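Local coordinates for nodulation fucosyltransferase NodZ (Bradyrhizobium sp., PDB 2HHC), which belongs to the bacterial nodulation proteins and, as a member of the GT-B clan, is probably built from two Rossmann-like domains facing each other across a cleft, at residues K3-I8 / R118-A123; S9-R12 / D17-W20; S24-A29 / R34-D39. All coordinates share one frame; numbering follows the deposited sequence.

Contact 1 of 3, residues K3-I8 / R118-A123; sequences KERFVI and REDSEA
R5 and D120 form the charged part of this surface contact. Their side chains approach from opposite directions, and OD2 of D120 lies at the edge of the guanidinium, 2.4 Å from NH2 of R5, in a salt bridge. That length is too short for an ordinary ion pair, and R5 is modelled in two conformers, so its exact value is doubtful. The carboxylate plane stands 86° from the guanidinium plane. D120 reaches out from its loop with CG anti to the backbone N (chi1 -175°), while a bend at chi3 (17°) brings the guanidinium of R5 to the loop. D120 is shared between two arginines, its OD1 pairing with R34, which also donates to O of A123; the carboxylate probably offsets the closeness of the like charges of R5 and R34.

Backbone carbonyls of the loop also lie near R5. NH1 of R5 gives a weak but nearly straight hydrogen bond to O of S121, 3.4 Å away and in the plane of the guanidinium. O of A123 lies equally close to NH1, but the angle is too poor for a bond.

R5 directly precedes F6 in the chain, which runs on through strand 6-10, part of the parallel core of a Rossmann-like sheet. The facing loop, between helix 101-116 and strand 125-128, leads into the neighbouring parallel strand, and F6 already pairs through its backbone with N124 and I126.

Within that loop, OG of S121 accepts a hydrogen bond from N of A123 at 3.0 Å, forming an ST turn, and N of S121 is bonded to the hydroxyl of Y28.

Contact 2 of 3, residues S9-R12 / D17-W20; sequences SRRR and DCLW
The connection from strand 6-10 to helix 15-32, in a Rossmann-like beta-alpha-beta unit, is spanned by a salt bridge between R11 and D17. The arginine grips the carboxylate side-on, with one nitrogen to each oxygen. NE of R11 donates almost straight (171°) to OD1 of D17 at 2.9 Å, meeting that oxygen from above the carboxylate plane, whereas NH2 of R11 reaches the syn lone pair of OD2 of D17, also at 2.9 Å. The two flat groups are 52° apart. A bend at the second torsion of R11 (chi2 81°) brings its guanidinium to D17.

Nearer the backbone, the aliphatic part of R11 rests on C18: CB of R11 is 3.8 Å from SG of C18, and CG of R11 lies at the same distance from CA of C18. A water links the S9 hydroxyl to the helix backbone, 2.8 Å from OG of S9 and donating to O of C18 at 2.9 Å.

D17 also receives S21 OG at OD1 and, weakly, T13 OG1 at OD2. Together with the grip of R11, these bonds probably restrict rotation of the carboxylate and join the residues after the strand to the helix start.

Contact 3 of 3, residues S24-A29 / R34-D39; sequences SAWSYA and RTLVID
Helix 24-29 packs on strand 35-39 with the segment axes 8.1 Å apart at their closest and running nearly antiparallel (162°), as expected where a helix leads back to the next parallel strand of a beta-alpha-beta unit. The backbones touch at the turn itself: N of R34 donates to O of A29 at 3.0 Å, close to straight, in the carbonyl plane and onto a lone pair.

L36 is the central apolar side chain on the strand. Its CG stands anti to the backbone N (chi1 180°), directing the forked end at the helix, where the two methyls find different partners. CD1 of L36 meets CB of A25 at 3.7 Å. CD2 of L36 lies 3.9 Å from CB of W26 and meets the indole at its edge, in the ring plane; the two side chains cross at about a right angle. One turn on from A25, the small A29 lets the strand come close, its CB 3.5 Å from O of R34. The indole also packs on A140, L143 and I144 of helix 138-147 and uses its NE1 to bond O of I64.

Y28 and R34 lie side by side and point the same way, with ring and guanidinium planes 21° apart. CE2 of Y28 comes within 4.1 Å of NE of R34, in an oblique approach. Beyond these two segments, the guanidinium of R34 finds its strongest partner in D120, with which it forms a salt bridge.

The apolar seam around L36 thus passes at its turn end into a polar cluster, where the buried charge of R34 is probably balanced by D120.

All three contacts involve segments on or beside the sheet that contains strands 6-10 and 35-39. Contact 1 lies at the surface, near the N-terminal end of strand 6-10, with its centre about 19 Å from that of contact 2 at the other end, only about 7 Å from the centre of the chain. In GT-B proteins that strand end generally faces the interdomain cleft. Contact 3 lies about 10 Å from contact 1 and 11 Å from contact 2, centre to centre. O of R5 is 2.8 Å from N of T35, probably hydrogen-bonded, which joins contacts 1 and 3; a salt bridge from NE of R10 to OD2 of D39, 2.7 Å, joins contacts 2 and 3.

Contact 1 of 3, residues K3-I8 / R118-A123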
loop_
_atom_site.group_PDB
_atom_site.type_symbol
_atom_site.label_atom_id
_atom_site.label_comp_id
_atom_site.label_asym_id
_atom_site.label_seq_id
_atom_site.Cartn_x
_atom_site.Cartn_y
_atom_site.Cartn_z
ATOM N N LYS A 3 9.326 6.897 30.835
ATOM C CA LYS A 3 9.773 5.732 30.096
ATOM C C LYS A 3 9.234 5.822 28.667
ATOM O O LYS A 3 8.205 6.486 28.373
ATOM C CB LYS A 3 9.292 4.459 30.749
ATOM C CG LYS A 3 9.794 4.260 32.164
ATOM C CD LYS A 3 9.204 3.011 32.732
ATOM C CE LYS A 3 9.568 2.806 34.175
ATOM N NZ LYS A 3 9.245 1.421 34.712
ATOM N N GLU A 4 9.944 5.187 27.749
ATOM C CA GLU A 4 9.573 5.269 26.344
ATOM C C GLU A 4 8.303 4.492 26.140
ATOM O O GLU A 4 8.127 3.415 26.718
ATOM C CB GLU A 4 10.702 4.681 25.488
ATOM C CG GLU A 4 10.590 4.999 24.024
ATOM C CD GLU A 4 11.841 4.660 23.219
ATOM O OE1 GLU A 4 12.851 4.196 23.785
ATOM O OE2 GLU A 4 11.816 4.874 21.954
ATOM N N ARG A 5 7.421 4.979 25.250
ATOM C CA ARG A 5 6.163 4.366 24.890
ATOM C C ARG A 5 6.080 4.213 23.361
ATOM O O ARG A 5 6.815 4.898 22.625
ATOM C CB ARG A 5 5.032 5.224 25.417
ATOM C CG ARG A 5 4.944 5.118 26.957
ATOM C CD ARG A 5 4.096 6.186 27.651
ATOM N NE ARG A 5 3.209 6.872 26.749
ATOM C CZ ARG A 5 1.871 6.842 26.750
ATOM N NH1 ARG A 5 1.117 6.162 27.656
ATOM N NH2 ARG A 5 1.288 7.570 25.821
ATOM N N PHE A 6 5.242 3.311 22.909
ATOM C CA PHE A 6 5.334 2.803 21.545
ATOM C C PHE A 6 3.987 2.627 20.846
ATOM O O PHE A 6 2.937 2.394 21.495
ATOM C CB PHE A 6 6.062 1.424 21.533
ATOM C CG PHE A 6 7.441 1.478 22.113
ATOM C CD1 PHE A 6 7.640 1.385 23.484
ATOM C CD2 PHE A 6 8.547 1.594 21.296
ATOM C CE1 PHE A 6 8.896 1.403 24.025
ATOM C CE2 PHE A 6 9.820 1.607 21.837
ATOM C CZ PHE A 6 10.000 1.491 23.210
ATOM N N VAL A 7 4.046 2.675 19.525
ATOM C CA VAL A 7 2.983 2.174 18.629
ATOM C C VAL A 7 3.643 1.207 17.673
ATOM O O VAL A 7 4.618 1.601 17.024
ATOM C CB VAL A 7 2.275 3.307 17.811
ATOM C CG1 VAL A 7 1.219 2.715 16.911
ATOM C CG2 VAL A 7 1.685 4.346 18.682
ATOM N N ILE A 8 3.174 -0.032 17.611
ATOM C CA ILE A 8 3.731 -1.019 16.701
ATOM C C ILE A 8 2.798 -1.158 15.529
ATOM O O ILE A 8 1.601 -1.470 15.678
ATOM C CB ILE A 8 3.929 -2.363 17.396
ATOM C CG1 ILE A 8 4.787 -2.205 18.687
ATOM C CG2 ILE A 8 4.551 -3.323 16.434
ATOM C CD1 ILE A 8 4.983 -3.494 19.440
ATOM N N ARG A 118 -10.363 11.741 22.881
ATOM C CA ARG A 118 -9.604 12.912 23.325
ATOM C C ARG A 118 -8.315 12.527 24.042
ATOM O O ARG A 118 -7.271 13.153 23.846
ATOM C CB ARG A 118 -10.459 13.729 24.278
ATOM N N GLU A 119 -8.411 11.511 24.884
ATOM C CA GLU A 119 -7.348 11.150 25.807
ATOM C C GLU A 119 -6.491 10.026 25.226
ATOM O O GLU A 119 -6.997 9.086 24.614
ATOM C CB GLU A 119 -7.932 10.714 27.152
ATOM N N ASP A 120 -5.180 10.153 25.400
ATOM C CA ASP A 120 -4.231 9.091 25.096
ATOM C C ASP A 120 -4.539 7.844 25.909
ATOM O O ASP A 120 -4.974 7.922 27.059
ATOM C CB ASP A 120 -2.838 9.625 25.451
ATOM C CG ASP A 120 -1.693 8.684 25.089
ATOM O OD1 ASP A 120 -1.776 7.809 24.228
ATOM O OD2 ASP A 120 -0.636 8.947 25.694
ATOM N N SER A 121 -4.312 6.681 25.307
ATOM C CA SER A 121 -4.391 5.450 26.049
ATOM C C SER A 121 -3.354 5.433 27.180
ATOM O O SER A 121 -2.231 5.883 27.005
ATOM C CB SER A 121 -4.158 4.230 25.137
ATOM O OG SER A 121 -4.174 3.047 25.883
ATOM N N GLU A 122 -3.709 4.843 28.313
ATOM C CA GLU A 122 -2.718 4.563 29.356
ATOM C C GLU A 122 -1.756 3.416 29.003
ATOM O O GLU A 122 -0.736 3.271 29.648
ATOM C CB GLU A 122 -3.399 4.310 30.713
ATOM C CG GLU A 122 -4.067 5.553 31.275
ATOM C CD GLU A 122 -3.115 6.733 31.317
ATOM O OE1 GLU A 122 -2.145 6.665 32.095
ATOM O OE2 GLU A 122 -3.314 7.705 30.550
ATOM N N ALA A 123 -2.076 2.569 28.022
ATOM C CA ALA A 123 -1.171 1.522 27.610
ATOM C C ALA A 123 0.166 2.061 27.162
ATOM O O ALA A 123 0.238 3.102 26.501
ATOM C CB ALA A 123 -1.798 0.687 26.496
#

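Contact 2 of 3, residues S9-R12 / D17-W20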
loop_
_atom_site.group_PDB
_atom_site.type_symbol
_atom_site.label_atom_id
_atom_site.label_comp_id
_atom_site.label_asym_id
_atom_site.label_seq_id
_atom_site.Cartn_x
_atom_site.Cartn_y
_atom_site.Cartn_z
ATOM N N SER A 9 3.292 -0.958 14.321
ATOM C CA SER A 9 2.568 -1.148 13.092
ATOM C C SER A 9 2.912 -2.495 12.495
ATOM O O SER A 9 4.012 -2.674 11.944
ATOM C CB SER A 9 2.893 -0.022 12.111
ATOM O OG SER A 9 2.077 -0.165 10.947
ATOM N N ARG A 10 1.974 -3.449 12.591
ATOM C CA ARG A 10 2.135 -4.790 12.082
ATOM C C ARG A 10 1.235 -4.942 10.858
ATOM O O ARG A 10 0.004 -4.763 10.967
ATOM C CB ARG A 10 1.692 -5.799 13.137
ATOM C CG ARG A 10 2.219 -5.507 14.525
ATOM C CD ARG A 10 2.217 -6.815 15.357
ATOM N NE ARG A 10 3.357 -7.638 14.961
ATOM C CZ ARG A 10 3.258 -8.869 14.474
ATOM N NH1 ARG A 10 2.081 -9.473 14.362
ATOM N NH2 ARG A 10 4.344 -9.505 14.055
ATOM N N ARG A 11 1.787 -5.357 9.727
ATOM C CA ARG A 11 0.977 -5.633 8.546
ATOM C C ARG A 11 1.826 -6.488 7.628
ATOM O O ARG A 11 3.037 -6.318 7.576
ATOM C CB ARG A 11 0.491 -4.360 7.863
ATOM C CG ARG A 11 -0.783 -4.505 7.098
ATOM C CD ARG A 11 -2.022 -4.438 8.003
ATOM N NE ARG A 11 -3.221 -4.738 7.243
ATOM C CZ ARG A 11 -4.061 -5.730 7.470
ATOM N NH1 ARG A 11 -4.016 -6.442 8.579
ATOM N NH2 ARG A 11 -5.044 -5.940 6.645
ATOM N N ARG A 12 1.180 -7.426 6.970
ATOM C CA ARG A 12 1.821 -8.515 6.241
ATOM C C ARG A 12 1.215 -8.776 4.872
ATOM O O ARG A 12 1.435 -9.826 4.255
ATOM C CB ARG A 12 1.759 -9.816 7.080
ATOM C CG ARG A 12 2.471 -9.699 8.389
ATOM C CD ARG A 12 2.259 -10.823 9.342
ATOM N NE ARG A 12 0.863 -10.917 9.744
ATOM C CZ ARG A 12 0.258 -10.088 10.610
ATOM N NH1 ARG A 12 0.866 -9.135 11.247
ATOM N NH2 ARG A 12 -1.016 -10.327 10.854
ATOM N N ASP A 17 -1.797 -1.591 1.489
ATOM C CA ASP A 17 -2.405 -1.749 2.827
ATOM C C ASP A 17 -1.366 -1.499 3.894
ATOM O O ASP A 17 -1.577 -0.781 4.859
ATOM C CB ASP A 17 -3.036 -3.145 2.854
ATOM C CG ASP A 17 -3.771 -3.495 4.136
ATOM O OD1 ASP A 17 -3.752 -2.748 5.155
ATOM O OD2 ASP A 17 -4.311 -4.622 4.122
ATOM N N CYS A 18 -0.217 -2.131 3.765
ATOM C CA CYS A 18 0.840 -1.935 4.765
ATOM C C CYS A 18 1.168 -0.458 4.955
ATOM O O CYS A 18 1.307 0.013 6.077
ATOM C CB CYS A 18 2.112 -2.687 4.375
ATOM S SG CYS A 18 2.021 -4.493 4.381
ATOM N N LEU A 19 1.378 0.274 3.852
ATOM C CA LEU A 19 1.797 1.655 3.920
ATOM C C LEU A 19 0.684 2.618 4.375
ATOM O O LEU A 19 0.957 3.596 5.054
ATOM C CB LEU A 19 2.354 2.114 2.563
ATOM C CG LEU A 19 3.691 1.416 2.239
ATOM C CD1 LEU A 19 4.103 1.664 0.787
ATOM C CD2 LEU A 19 4.761 1.811 3.226
ATOM N N TRP A 20 -0.580 2.322 4.029
ATOM C CA TRP A 20 -1.716 3.135 4.518
ATOM C C TRP A 20 -1.875 2.869 6.034
ATOM O O TRP A 20 -2.027 3.777 6.832
ATOM C CB TRP A 20 -2.953 2.723 3.768
ATOM C CG TRP A 20 -4.110 3.700 3.801
ATOM C CD1 TRP A 20 -4.367 4.696 4.735
ATOM C CD2 TRP A 20 -5.141 3.783 2.845
ATOM N NE1 TRP A 20 -5.497 5.372 4.387
ATOM C CE2 TRP A 20 -6.007 4.838 3.227
ATOM C CE3 TRP A 20 -5.436 3.053 1.698
ATOM C CZ2 TRP A 20 -7.141 5.147 2.500
ATOM C CZ3 TRP A 20 -6.558 3.343 0.990
ATOM C CH2 TRP A 20 -7.425 4.368 1.403
HETATM O O HOH W 1 2.522 -1.284 8.409
#

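Contact 3 of 3, residues S24-A29 / R34-D39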
loop_
_atom_site.group_PDB
_atom_site.type_symbol
_atom_site.label_atom_id
_atom_site.label_comp_id
_atom_site.label_asym_id
_atom_site.label_seq_id
_atom_site.Cartn_x
_atom_site.Cartn_y
_atom_site.Cartn_z
ATOM N N SER A 24 -1.509 5.415 9.520
ATOM C CA SER A 24 -2.406 5.493 10.683
ATOM C C SER A 24 -1.669 5.337 12.018
ATOM O O SER A 24 -1.939 6.110 12.960
ATOM C CB SER A 24 -3.533 4.498 10.537
ATOM O OG SER A 24 -4.316 4.811 9.391
ATOM N N ALA A 25 -0.818 4.338 12.072
ATOM C CA ALA A 25 0.011 4.116 13.280
ATOM C C ALA A 25 0.906 5.350 13.530
ATOM O O ALA A 25 0.997 5.827 14.683
ATOM C CB ALA A 25 0.848 2.898 13.102
ATOM N N TRP A 26 1.520 5.871 12.482
ATOM C CA TRP A 26 2.407 7.036 12.568
ATOM C C TRP A 26 1.636 8.220 13.180
ATOM O O TRP A 26 2.121 8.958 14.027
ATOM C CB TRP A 26 2.997 7.380 11.156
ATOM C CG TRP A 26 3.789 8.669 11.246
ATOM C CD1 TRP A 26 5.092 8.818 11.593
ATOM C CD2 TRP A 26 3.257 9.987 11.092
ATOM N NE1 TRP A 26 5.412 10.139 11.613
ATOM C CE2 TRP A 26 4.290 10.890 11.374
ATOM C CE3 TRP A 26 1.979 10.478 10.745
ATOM C CZ2 TRP A 26 4.105 12.272 11.297
ATOM C CZ3 TRP A 26 1.784 11.829 10.695
ATOM C CH2 TRP A 26 2.823 12.711 10.972
ATOM N N SER A 27 0.416 8.437 12.708
ATOM C CA SER A 27 -0.348 9.582 13.115
ATOM C C SER A 27 -0.640 9.501 14.619
ATOM O O SER A 27 -0.547 10.490 15.317
ATOM C CB SER A 27 -1.640 9.632 12.306
ATOM O OG SER A 27 -2.451 10.688 12.761
ATOM N N TYR A 28 -0.969 8.320 15.119
ATOM C CA TYR A 28 -1.232 8.174 16.553
ATOM C C TYR A 28 0.056 8.333 17.371
ATOM O O TYR A 28 0.038 8.990 18.424
ATOM C CB TYR A 28 -1.912 6.859 16.889
ATOM C CG TYR A 28 -2.504 6.837 18.263
ATOM C CD1 TYR A 28 -3.617 7.592 18.557
ATOM C CD2 TYR A 28 -1.941 6.064 19.288
ATOM C CE1 TYR A 28 -4.163 7.613 19.812
ATOM C CE2 TYR A 28 -2.492 6.073 20.576
ATOM C CZ TYR A 28 -3.613 6.845 20.819
ATOM O OH TYR A 28 -4.224 6.896 22.069
ATOM N N ALA A 29 1.162 7.804 16.866
ATOM C CA ALA A 29 2.478 7.992 17.520
ATOM C C ALA A 29 2.834 9.479 17.607
ATOM O O ALA A 29 3.343 9.970 18.625
ATOM C CB ALA A 29 3.541 7.246 16.783
ATOM N N ARG A 34 4.803 8.934 21.051
ATOM C CA ARG A 34 5.293 7.553 21.100
ATOM C C ARG A 34 6.287 7.289 19.986
ATOM O O ARG A 34 6.242 7.909 18.909
ATOM C CB ARG A 34 4.120 6.573 20.997
ATOM C CG ARG A 34 3.121 6.646 22.145
ATOM C CD ARG A 34 1.870 5.843 21.808
ATOM N NE ARG A 34 0.859 5.976 22.855
ATOM C CZ ARG A 34 0.689 5.133 23.874
ATOM N NH1 ARG A 34 1.487 4.086 24.055
ATOM N NH2 ARG A 34 -0.286 5.348 24.738
ATOM N N THR A 35 7.094 6.250 20.193
ATOM C CA THR A 35 8.001 5.760 19.185
ATOM C C THR A 35 7.228 4.809 18.285
ATOM O O THR A 35 6.495 3.956 18.749
ATOM C CB THR A 35 9.192 5.071 19.851
ATOM O OG1 THR A 35 9.956 6.066 20.508
ATOM C CG2 THR A 35 10.107 4.297 18.859
ATOM N N LEU A 36 7.439 4.915 16.963
ATOM C CA LEU A 36 6.830 4.030 15.970
ATOM C C LEU A 36 7.725 2.879 15.588
ATOM O O LEU A 36 8.899 3.054 15.289
ATOM C CB LEU A 36 6.501 4.806 14.706
ATOM C CG LEU A 36 5.865 4.061 13.560
ATOM C CD1 LEU A 36 4.423 3.608 13.912
ATOM C CD2 LEU A 36 5.809 4.976 12.358
ATOM N N VAL A 37 7.188 1.681 15.716
ATOM C CA VAL A 37 7.893 0.470 15.363
ATOM C C VAL A 37 7.209 -0.109 14.111
ATOM O O VAL A 37 5.982 -0.331 14.070
ATOM C CB VAL A 37 7.754 -0.570 16.489
ATOM C CG1 VAL A 37 8.475 -1.840 16.124
ATOM C CG2 VAL A 37 8.245 -0.030 17.822
ATOM N N ILE A 38 7.973 -0.311 13.041
ATOM C CA ILE A 38 7.474 -0.887 11.790
ATOM C C ILE A 38 7.812 -2.376 11.851
ATOM O O ILE A 38 8.986 -2.745 11.822
ATOM C CB ILE A 38 8.088 -0.227 10.562
ATOM C CG1 ILE A 38 7.984 1.302 10.635
ATOM C CG2 ILE A 38 7.411 -0.808 9.304
ATOM C CD1 ILE A 38 8.535 2.053 9.419
ATOM N N ASP A 39 6.789 -3.190 12.020
ATOM C CA ASP A 39 6.966 -4.647 12.253
ATOM C C ASP A 39 6.324 -5.433 11.124
ATOM O O ASP A 39 5.109 -5.740 11.125
ATOM C CB ASP A 39 6.392 -5.057 13.586
ATOM C CG ASP A 39 6.578 -6.519 13.858
ATOM O OD1 ASP A 39 7.222 -7.249 13.071
ATOM O OD2 ASP A 39 6.019 -6.954 14.914
#